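TRNA threonylcarbamoyladenosine biosynthesis protein TsaB (Pseudomonas aeruginosa, PDB 5BR9) probably takes part, as the TsaB member of the KAE1/TsaD family, in making the threonylcarbamoyladenosine (t6A) modification at position 37 of tRNA. Local coordinates at residues A67-G73 with P97-D103; D129-W133 with W175-M181. All coordinates share one frame; numbering follows the deposited sequence.

How the contacts relate
Contact 1 (67-73 with 97-103) and contact 2 (129-133 with 175-181) follow one another along the chain, the first closing before the second opens. Contact 1 lies within one five-stranded mixed sheet; contact 2 joins a strand of the other to a loop packed on it. Both sheets have the same 3-2-1-4-5 strand order, the duplicated plan of the actin-like ATPase (ASKHA) fold. Contact 1 is a buried pairing of neighbouring strands, its centre about 8 Å from the centre of the chain. Contact 2, centred about 19 Å from that point, lays a 3-10 segment against the start of strand 131-139. Their centres are about 25 Å apart and their nearest atoms about 7 Å, without touching.

Contact 1 (A67-G73 with P97-D103); sequences AIAFGRG and PVLAVSD
Asp103 and Gly73 join through two bonds: Asp103 OD1 accepts the N-H of Gly73 at 2.8 Å, while Asp103 N donates an almost straight bond (178°) to Gly73 O. The carboxylate oxygen is met nearly along its C-O axis, but Asp103 N lies above the plane of the Gly73 carbonyl. At the positive phi of Gly73 (92°) a CB would press on the carbonyl oxygen of Arg72, so a residue without a side chain fits. Behind this turn two parallel strands exchange backbone bonds, from Ile68 N to Pro97 O (3.0 Å) as far as Arg72 N to Val101 O (2.9 Å).

These bonds set the strand spacing; on one face of the sheet, under helix 196-208, Ala69 CB lies 3.9 Å from Leu99 CB, a short side chain beside a longer one. On the other, covered by helix 77-94, Phe70 CG sits between its backbone N and carbonyl carbon (chi1 67°), which swings the ring across to Ala100, whose CA lies over a ring face, 4.3 Å from the centroid. Val98 CG2 meets the ring edge. Arg72 bends at chi2, and Ser102 CB lies over one face of its guanidinium, 3.4 Å from Arg72 NH2; Glu149 forms a salt bridge with Arg72 NH1 and a hydrogen bond with Ser102 OG.

Strands 67-71 and 98-101 are the parallel strands of a beta-alpha-beta unit, connected by helix 77-94, in an actin-like ATPase sheet.

Contact 2 (D129-W133 with W175-M181); sequences DEVYW and WGYVERM
Asp129 and Arg180 form the charged part of this contact, a two-pronged salt bridge. Arg180 NH1 reaches Asp129 OD1 at 2.7 Å, on its syn lone pair, and Arg180 NH2 reaches Asp129 OD2 at 3.0 Å, also from the syn side but well out of the carboxylate plane. Both oxygens lie close to the guanidinium plane, although the two groups are turned 44° against each other. The bend of the arginine at chi3 (57°) turns its two terminal nitrogens to the acid. Arginine suits the place because its two terminal N-H groups can each meet one carboxylate oxygen while NE turns to a second acid, Glu155, so two acids fix the rotation of the group.

Water adds a second polar link. It donates to Asp129 OD1 and is hydrogen-bonded to Tyr177 OH at 2.8 Å, near the plane of the tyrosine ring. The aspartate oxygen is thus gripped by both arginine and water, while the phenol's length carries its hydroxyl to the solvent molecule.

Apolar contacts fill the inner side. Val131 CG1 lies 3.6 Å from Tyr177 CD2, the valine and tyrosine side chains running alongside and pointing opposite ways. Deeper, the indoles of Trp133 and Trp175 meet obliquely, CZ3 of Trp133 being 3.6 Å from CZ2 of Trp175, the planes of their six-membered rings inclined at 51°. Met181, a flexible and extended chain, sends CE to Trp133 CZ3 at 4.2 Å and, within its own segment, sits above one face of the Trp175 ring, toward the rim. The indole nitrogens bind backbone carbonyls: Trp133 NE1 that of Ala158 and Trp175 NE1 that of Ala121.

Strand 131-139 lies between strands 119-125 and 142-152, and the 3-10 segment 175-180 packs over its start and against strands 119-125 and 187-189.

Contact 1 (A67-G73 with P97-D103)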
loop_
_atom_site.group_PDB
_atom_site.type_symbol
_atom_site.label_atom_id
_atom_site.label_comp_id
_atom_site.label_asym_id
_atom_site.label_seq_id
_atom_site.Cartn_x
_atom_site.Cartn_y
_atom_site.Cartn_z
ATOM N N ALA A 67 0.570 18.603 -6.414
ATOM C CA ALA A 67 -0.369 17.662 -5.822
ATOM C C ALA A 67 -0.288 16.328 -6.565
ATOM O O ALA A 67 0.153 16.276 -7.722
ATOM C CB ALA A 67 -1.793 18.223 -5.855
ATOM N N ILE A 68 -0.694 15.252 -5.894
ATOM C CA ILE A 68 -0.631 13.912 -6.493
ATOM C C ILE A 68 -2.016 13.305 -6.549
ATOM O O ILE A 68 -2.707 13.228 -5.529
ATOM C CB ILE A 68 0.320 12.993 -5.721
ATOM C CG1 ILE A 68 1.686 13.666 -5.537
ATOM C CG2 ILE A 68 0.477 11.691 -6.466
ATOM C CD1 ILE A 68 2.607 12.928 -4.612
ATOM N N ALA A 69 -2.433 12.915 -7.749
ATOM C CA ALA A 69 -3.732 12.296 -7.959
ATOM C C ALA A 69 -3.599 10.807 -8.219
ATOM O O ALA A 69 -2.620 10.368 -8.819
ATOM C CB ALA A 69 -4.441 12.964 -9.115
ATOM N N PHE A 70 -4.592 10.030 -7.789
ATOM C CA PHE A 70 -4.575 8.593 -8.032
ATOM C C PHE A 70 -6.000 8.042 -8.172
ATOM O O PHE A 70 -6.938 8.607 -7.613
ATOM C CB PHE A 70 -3.850 7.852 -6.901
ATOM C CG PHE A 70 -4.562 7.918 -5.582
ATOM C CD1 PHE A 70 -5.330 6.842 -5.136
ATOM C CD2 PHE A 70 -4.473 9.047 -4.788
ATOM C CE1 PHE A 70 -5.993 6.905 -3.920
ATOM C CE2 PHE A 70 -5.136 9.111 -3.567
ATOM C CZ PHE A 70 -5.894 8.054 -3.138
ATOM N N GLY A 71 -6.151 6.938 -8.902
ATOM C CA GLY A 71 -7.411 6.243 -8.950
ATOM C C GLY A 71 -7.653 5.476 -7.656
ATOM O O GLY A 71 -6.869 4.606 -7.294
ATOM N N ARG A 72 -8.736 5.791 -6.953
ATOM C CA ARG A 72 -8.995 5.173 -5.652
ATOM C C ARG A 72 -9.879 3.935 -5.775
ATOM O O ARG A 72 -10.467 3.479 -4.799
ATOM C CB ARG A 72 -9.635 6.192 -4.700
ATOM C CG ARG A 72 -10.842 6.943 -5.277
ATOM C CD ARG A 72 -12.162 6.228 -5.015
ATOM N NE ARG A 72 -13.303 7.126 -5.179
ATOM C CZ ARG A 72 -14.484 6.755 -5.670
ATOM N NH1 ARG A 72 -14.673 5.503 -6.067
ATOM N NH2 ARG A 72 -15.473 7.640 -5.775
ATOM N N GLY A 73 -9.966 3.387 -6.977
ATOM C CA GLY A 73 -10.863 2.285 -7.234
ATOM C C GLY A 73 -12.197 2.828 -7.724
ATOM O O GLY A 73 -12.349 4.039 -7.909
ATOM N N PRO A 97 -0.557 17.896 -1.214
ATOM C CA PRO A 97 -1.845 17.197 -1.034
ATOM C C PRO A 97 -2.109 16.053 -2.025
ATOM O O PRO A 97 -1.412 15.933 -3.034
ATOM C CB PRO A 97 -2.880 18.330 -1.183
ATOM C CG PRO A 97 -2.201 19.402 -1.929
ATOM C CD PRO A 97 -0.714 19.265 -1.746
ATOM N N VAL A 98 -3.091 15.197 -1.727
ATOM C CA VAL A 98 -3.435 14.121 -2.651
ATOM C C VAL A 98 -4.879 14.290 -3.093
ATOM O O VAL A 98 -5.710 14.813 -2.358
ATOM C CB VAL A 98 -3.249 12.695 -2.052
ATOM C CG1 VAL A 98 -1.898 12.527 -1.438
ATOM C CG2 VAL A 98 -4.351 12.330 -1.097
ATOM N N LEU A 99 -5.152 13.801 -4.294
ATOM C CA LEU A 99 -6.454 13.859 -4.935
ATOM C C LEU A 99 -6.954 12.452 -5.271
ATOM O O LEU A 99 -6.465 11.818 -6.203
ATOM C CB LEU A 99 -6.366 14.694 -6.216
ATOM C CG LEU A 99 -6.071 16.182 -6.048
ATOM C CD1 LEU A 99 -5.565 16.804 -7.338
ATOM C CD2 LEU A 99 -7.339 16.876 -5.608
ATOM N N ALA A 100 -7.929 11.966 -4.513
ATOM C CA ALA A 100 -8.523 10.666 -4.785
ATOM C C ALA A 100 -9.580 10.822 -5.892
ATOM O O ALA A 100 -10.453 11.671 -5.811
ATOM C CB ALA A 100 -9.136 10.092 -3.527
ATOM N N VAL A 101 -9.476 10.020 -6.945
ATOM C CA VAL A 101 -10.378 10.126 -8.076
ATOM C C VAL A 101 -10.936 8.752 -8.422
ATOM O O VAL A 101 -10.204 7.750 -8.481
ATOM C CB VAL A 101 -9.674 10.747 -9.299
ATOM C CG1 VAL A 101 -10.599 10.768 -10.495
ATOM C CG2 VAL A 101 -9.171 12.146 -8.986
ATOM N N SER A 102 -12.240 8.712 -8.652
ATOM C CA SER A 102 -12.905 7.474 -8.970
ATOM C C SER A 102 -12.459 6.896 -10.295
ATOM O O SER A 102 -12.402 7.593 -11.294
ATOM C CB SER A 102 -14.429 7.684 -8.999
ATOM O OG SER A 102 -15.039 6.560 -9.586
ATOM N N ASP A 103 -12.215 5.590 -10.318
ATOM C CA ASP A 103 -11.897 4.924 -11.561
ATOM C C ASP A 103 -13.079 4.822 -12.529
ATOM O O ASP A 103 -12.872 4.702 -13.736
ATOM C CB ASP A 103 -11.318 3.546 -11.276
ATOM C CG ASP A 103 -9.824 3.625 -10.950
ATOM O OD1 ASP A 103 -9.443 3.524 -9.775
ATOM O OD2 ASP A 103 -9.027 3.792 -11.890
#

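Contact 2 (D129-W133 with W175-M181)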
loop_
_atom_site.group_PDB
_atom_site.type_symbol
_atom_site.label_atom_id
_atom_site.label_comp_id
_atom_site.label_asym_id
_atom_site.label_seq_id
_atom_site.Cartn_x
_atom_site.Cartn_y
_atom_site.Cartn_z
ATOM N N ASP A 129 -20.500 -11.714 -8.512
ATOM C CA ASP A 129 -21.687 -11.547 -9.344
ATOM C C ASP A 129 -22.280 -10.152 -9.223
ATOM O O ASP A 129 -23.490 -9.973 -9.349
ATOM C CB ASP A 129 -22.757 -12.597 -9.001
ATOM C CG ASP A 129 -23.702 -12.850 -10.160
ATOM O OD1 ASP A 129 -23.254 -12.648 -11.310
ATOM O OD2 ASP A 129 -24.883 -13.239 -9.939
ATOM N N GLU A 130 -21.419 -9.166 -9.000
ATOM C CA GLU A 130 -21.852 -7.778 -8.983
ATOM C C GLU A 130 -20.914 -6.909 -9.812
ATOM O O GLU A 130 -19.799 -7.316 -10.142
ATOM C CB GLU A 130 -21.913 -7.231 -7.559
ATOM C CG GLU A 130 -22.948 -7.921 -6.676
ATOM C CD GLU A 130 -23.056 -7.265 -5.320
ATOM O OE1 GLU A 130 -22.007 -7.036 -4.673
ATOM O OE2 GLU A 130 -24.193 -6.978 -4.906
ATOM N N VAL A 131 -21.376 -5.705 -10.135
ATOM C CA VAL A 131 -20.556 -4.721 -10.816
ATOM C C VAL A 131 -20.595 -3.400 -10.086
ATOM O O VAL A 131 -21.623 -3.010 -9.527
ATOM C CB VAL A 131 -20.998 -4.525 -12.300
ATOM C CG1 VAL A 131 -20.821 -5.798 -13.108
ATOM C CG2 VAL A 131 -22.460 -4.073 -12.361
ATOM N N TYR A 132 -19.478 -2.684 -10.153
ATOM C CA TYR A 132 -19.441 -1.298 -9.776
ATOM C C TYR A 132 -20.030 -0.483 -10.914
ATOM O O TYR A 132 -19.773 -0.777 -12.082
ATOM C CB TYR A 132 -18.014 -0.871 -9.483
ATOM C CG TYR A 132 -17.366 -1.585 -8.317
ATOM C CD1 TYR A 132 -17.769 -1.335 -7.006
ATOM C CD2 TYR A 132 -16.371 -2.529 -8.525
ATOM C CE1 TYR A 132 -17.167 -1.982 -5.931
ATOM C CE2 TYR A 132 -15.770 -3.183 -7.455
ATOM C CZ TYR A 132 -16.176 -2.913 -6.161
ATOM O OH TYR A 132 -15.570 -3.566 -5.101
ATOM N N TRP A 133 -20.831 0.529 -10.566
ATOM C CA TRP A 133 -21.674 1.242 -11.521
ATOM C C TRP A 133 -21.739 2.739 -11.235
ATOM O O TRP A 133 -21.987 3.133 -10.108
ATOM C CB TRP A 133 -23.076 0.638 -11.490
ATOM C CG TRP A 133 -24.096 1.312 -12.354
ATOM C CD1 TRP A 133 -25.014 2.261 -11.965
ATOM C CD2 TRP A 133 -24.335 1.071 -13.737
ATOM N NE1 TRP A 133 -25.815 2.608 -13.024
ATOM C CE2 TRP A 133 -25.413 1.904 -14.128
ATOM C CE3 TRP A 133 -23.747 0.226 -14.691
ATOM C CZ2 TRP A 133 -25.909 1.922 -15.431
ATOM C CZ3 TRP A 133 -24.236 0.248 -15.988
ATOM C CH2 TRP A 133 -25.313 1.086 -16.342
ATOM N N TRP A 175 -19.331 -4.343 -18.356
ATOM C CA TRP A 175 -20.233 -4.539 -19.471
ATOM C C TRP A 175 -20.167 -5.952 -20.025
ATOM O O TRP A 175 -20.958 -6.301 -20.903
ATOM C CB TRP A 175 -19.963 -3.484 -20.551
ATOM C CG TRP A 175 -20.532 -2.166 -20.085
ATOM C CD1 TRP A 175 -19.859 -1.147 -19.464
ATOM C CD2 TRP A 175 -21.908 -1.768 -20.130
ATOM N NE1 TRP A 175 -20.729 -0.132 -19.139
ATOM C CE2 TRP A 175 -21.994 -0.491 -19.534
ATOM C CE3 TRP A 175 -23.078 -2.367 -20.615
ATOM C CZ2 TRP A 175 -23.202 0.201 -19.420
ATOM C CZ3 TRP A 175 -24.281 -1.669 -20.512
ATOM C CH2 TRP A 175 -24.330 -0.403 -19.912
ATOM N N GLY A 176 -19.279 -6.783 -19.463
ATOM C CA GLY A 176 -19.326 -8.215 -19.718
ATOM C C GLY A 176 -20.670 -8.792 -19.291
ATOM O O GLY A 176 -21.110 -9.805 -19.819
ATOM N N TYR A 177 -21.370 -8.095 -18.397
ATOM C CA TYR A 177 -22.677 -8.544 -17.914
ATOM C C TYR A 177 -23.870 -7.884 -18.635
ATOM O O TYR A 177 -24.985 -7.889 -18.117
ATOM C CB TYR A 177 -22.817 -8.276 -16.408
ATOM C CG TYR A 177 -21.908 -9.062 -15.488
ATOM C CD1 TYR A 177 -22.362 -10.220 -14.869
ATOM C CD2 TYR A 177 -20.607 -8.645 -15.224
ATOM C CE1 TYR A 177 -21.559 -10.938 -14.028
ATOM C CE2 TYR A 177 -19.793 -9.363 -14.385
ATOM C CZ TYR A 177 -20.275 -10.511 -13.784
ATOM O OH TYR A 177 -19.474 -11.242 -12.937
ATOM N N VAL A 178 -23.648 -7.327 -19.820
ATOM C CA VAL A 178 -24.689 -6.557 -20.504
ATOM C C VAL A 178 -26.004 -7.353 -20.730
ATOM O O VAL A 178 -27.105 -6.798 -20.607
ATOM C CB VAL A 178 -24.143 -5.983 -21.847
ATOM C CG1 VAL A 178 -23.689 -7.100 -22.798
ATOM C CG2 VAL A 178 -25.168 -5.079 -22.493
ATOM N N GLU A 179 -25.902 -8.648 -21.016
ATOM C CA GLU A 179 -27.090 -9.434 -21.362
ATOM C C GLU A 179 -28.011 -9.606 -20.157
ATOM O O GLU A 179 -29.157 -10.012 -20.318
ATOM C CB GLU A 179 -26.691 -10.802 -21.932
ATOM C CG GLU A 179 -25.973 -10.680 -23.268
ATOM C CD GLU A 179 -25.834 -11.996 -24.011
ATOM O OE1 GLU A 179 -26.243 -13.040 -23.461
ATOM O OE2 GLU A 179 -25.277 -11.984 -25.136
ATOM N N ARG A 180 -27.510 -9.283 -18.961
ATOM C CA ARG A 180 -28.293 -9.369 -17.722
ATOM C C ARG A 180 -28.810 -8.015 -17.207
ATOM O O ARG A 180 -29.518 -7.952 -16.199
ATOM C CB ARG A 180 -27.459 -10.037 -16.621
ATOM C CG ARG A 180 -27.294 -11.551 -16.803
ATOM C CD ARG A 180 -26.322 -12.147 -15.775
ATOM N NE ARG A 180 -26.734 -11.869 -14.399
ATOM C CZ ARG A 180 -26.003 -12.156 -13.325
ATOM N NH1 ARG A 180 -24.815 -12.734 -13.462
ATOM N NH2 ARG A 180 -26.455 -11.861 -12.110
ATOM N N MET A 181 -28.437 -6.931 -17.876
ATOM C CA MET A 181 -28.854 -5.589 -17.466
ATOM C C MET A 181 -30.249 -5.250 -18.023
ATOM O O MET A 181 -30.644 -5.780 -19.058
ATOM C CB MET A 181 -27.816 -4.559 -17.941
ATOM C CG MET A 181 -26.438 -4.770 -17.343
ATOM S SD MET A 181 -25.242 -3.582 -17.973
ATOM C CE MET A 181 -23.825 -3.826 -16.880
HETATM O O HOH W 1 -20.494 -13.680 -12.045
#